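Regulator of nonsense transcripts 2 (Homo sapiens, PDB 2WJV) binds the RNA helicase UPF1 through its C-terminal region and serves as a factor in nonsense-mediated mRNA decay. Local coordinates at residues T67-V71 with L93-H97. Sequence-based numbering, arbitrary orientation.
Sequences TMPFV and LAANH
Met-68 lays its methyl group over the face of the His-97 imidazole. CE of Met-68 sits 3.5 Å from the ring centroid of His-97, 6° off the ring normal, as a CH-pi contact, and 3.5 Å from ND1 of His-97. The methionine is extended, with chi1, chi2 and chi3 all t. SD of Met-68 passes 4.2 Å from CA of Ala-94 and 4.3 Å from CB of Ala-94. The CA atoms of Met-68 and Ala-94, 6.8 Å apart, are the nearest CA pair across the two segments. Residues 67-71 are an extended beta strand, so side chains alternate, and Met-68 and Phe-70 both point toward 93-97. This is a beta-hairpin with a short C-terminal helix packed on one face. Strand 67-73 pairs antiparallel with 82-88, with backbone hydrogen bonds of Met-68 with Val-87 and Phe-70 with Leu-85. Leu-93 and Ala-94 have helical backbone angles. His-97 has a positive phi of 46° and chi1 t, its CB pointing toward the strand. Val-71 joins a parallel ladder with a strand of the UPF1 chain, so the sheet continues across the interface. Phe-70, with chi1 near -89° and chi2 near 87°, sets its CZ 4.0 Å from CG of Leu-93. CA-to-CB of Leu-93 points sideways, and its t, p rotamer places CD2 over one face of the Phe-70 ring. CZ of Phe-70 is also 3.8 Å from CD2 of His-97. These two rings meet obliquely, centroids 5.9 Å apart and planes at 82°. No hydrogen bond links the segments, which bury 230 Å² between them. Phe-70 also packs on an apolar side chain of the UPF1 chain.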
loop_
_atom_site.group_PDB
_atom_site.type_symbol
_atom_site.label_atom_id
_atom_site.label_comp_id
_atom_site.label_asym_id
_atom_site.label_seq_id
_atom_site.Cartn_x
_atom_site.Cartn_y
_atom_site.Cartn_z
ATOM N N THR C 67 -27.591 35.853 -1.327
ATOM C CA THR C 67 -28.211 35.763 -0.006
ATOM C C THR C 67 -28.775 37.086 0.479
ATOM O O THR C 67 -28.619 38.112 -0.169
ATOM C CB THR C 67 -27.173 35.252 1.022
ATOM O OG1 THR C 67 -27.466 33.894 1.362
ATOM C CG2 THR C 67 -27.168 36.105 2.292
ATOM N N MET C 68 -29.446 37.038 1.623
ATOM C CA MET C 68 -29.937 38.228 2.292
ATOM C C MET C 68 -29.779 38.077 3.808
ATOM O O MET C 68 -30.191 37.060 4.373
ATOM C CB MET C 68 -31.409 38.426 1.937
ATOM C CG MET C 68 -32.086 39.617 2.567
ATOM S SD MET C 68 -33.833 39.589 2.160
ATOM C CE MET C 68 -34.220 41.347 2.254
ATOM N N PRO C 69 -29.190 39.091 4.473
ATOM C CA PRO C 69 -29.053 39.058 5.928
ATOM C C PRO C 69 -30.353 39.368 6.696
ATOM O O PRO C 69 -31.062 40.320 6.365
ATOM C CB PRO C 69 -28.001 40.138 6.195
ATOM C CG PRO C 69 -28.188 41.105 5.107
ATOM C CD PRO C 69 -28.550 40.287 3.900
ATOM N N PHE C 70 -30.639 38.544 7.707
ATOM C CA PHE C 70 -31.699 38.795 8.689
ATOM C C PHE C 70 -31.101 38.714 10.092
ATOM O O PHE C 70 -30.104 38.025 10.303
ATOM C CB PHE C 70 -32.818 37.749 8.562
ATOM C CG PHE C 70 -33.907 38.117 7.579
ATOM C CD1 PHE C 70 -33.787 37.798 6.228
ATOM C CD2 PHE C 70 -35.061 38.758 8.010
ATOM C CE1 PHE C 70 -34.796 38.124 5.313
ATOM C CE2 PHE C 70 -36.077 39.091 7.102
ATOM C CZ PHE C 70 -35.939 38.769 5.749
ATOM N N VAL C 71 -31.719 39.409 11.042
ATOM C CA VAL C 71 -31.331 39.350 12.451
ATOM C C VAL C 71 -32.182 38.318 13.178
ATOM O O VAL C 71 -33.359 38.160 12.877
ATOM C CB VAL C 71 -31.522 40.720 13.134
ATOM C CG1 VAL C 71 -31.382 40.609 14.652
ATOM C CG2 VAL C 71 -30.535 41.719 12.569
ATOM N N LEU C 93 -39.084 33.740 2.242
ATOM C CA LEU C 93 -38.885 34.874 3.132
ATOM C C LEU C 93 -38.081 35.958 2.419
ATOM O O LEU C 93 -38.390 37.148 2.535
ATOM C CB LEU C 93 -38.182 34.430 4.413
ATOM C CG LEU C 93 -38.156 35.458 5.544
ATOM C CD1 LEU C 93 -39.536 36.076 5.775
ATOM C CD2 LEU C 93 -37.623 34.808 6.818
ATOM N N ALA C 94 -37.051 35.536 1.682
ATOM C CA ALA C 94 -36.322 36.431 0.790
ATOM C C ALA C 94 -37.191 36.737 -0.426
ATOM O O ALA C 94 -37.569 37.880 -0.632
ATOM C CB ALA C 94 -35.007 35.818 0.369
ATOM N N ALA C 95 -37.541 35.703 -1.197
ATOM C CA ALA C 95 -38.365 35.834 -2.426
ATOM C C ALA C 95 -39.545 36.806 -2.316
ATOM O O ALA C 95 -39.962 37.396 -3.313
ATOM C CB ALA C 95 -38.874 34.457 -2.880
ATOM N N ASN C 96 -40.082 36.950 -1.109
ATOM C CA ASN C 96 -41.109 37.940 -0.823
ATOM C C ASN C 96 -40.525 39.197 -0.145
ATOM O O ASN C 96 -40.271 40.193 -0.826
ATOM C CB ASN C 96 -42.219 37.302 0.018
ATOM C CG ASN C 96 -43.121 38.319 0.643
ATOM O OD1 ASN C 96 -42.957 38.656 1.817
ATOM N ND2 ASN C 96 -44.060 38.847 -0.137
ATOM N N HIS C 97 -40.300 39.137 1.176
ATOM C CA HIS C 97 -39.829 40.282 1.989
ATOM C C HIS C 97 -40.595 41.578 1.672
ATOM O O HIS C 97 -41.759 41.750 2.056
ATOM C CB HIS C 97 -38.302 40.483 1.835
ATOM C CG HIS C 97 -37.745 41.634 2.630
ATOM N ND1 HIS C 97 -37.409 42.845 2.054
ATOM C CD2 HIS C 97 -37.460 41.756 3.950
ATOM C CE1 HIS C 97 -36.950 43.664 2.985
ATOM N NE2 HIS C 97 -36.972 43.028 4.145
#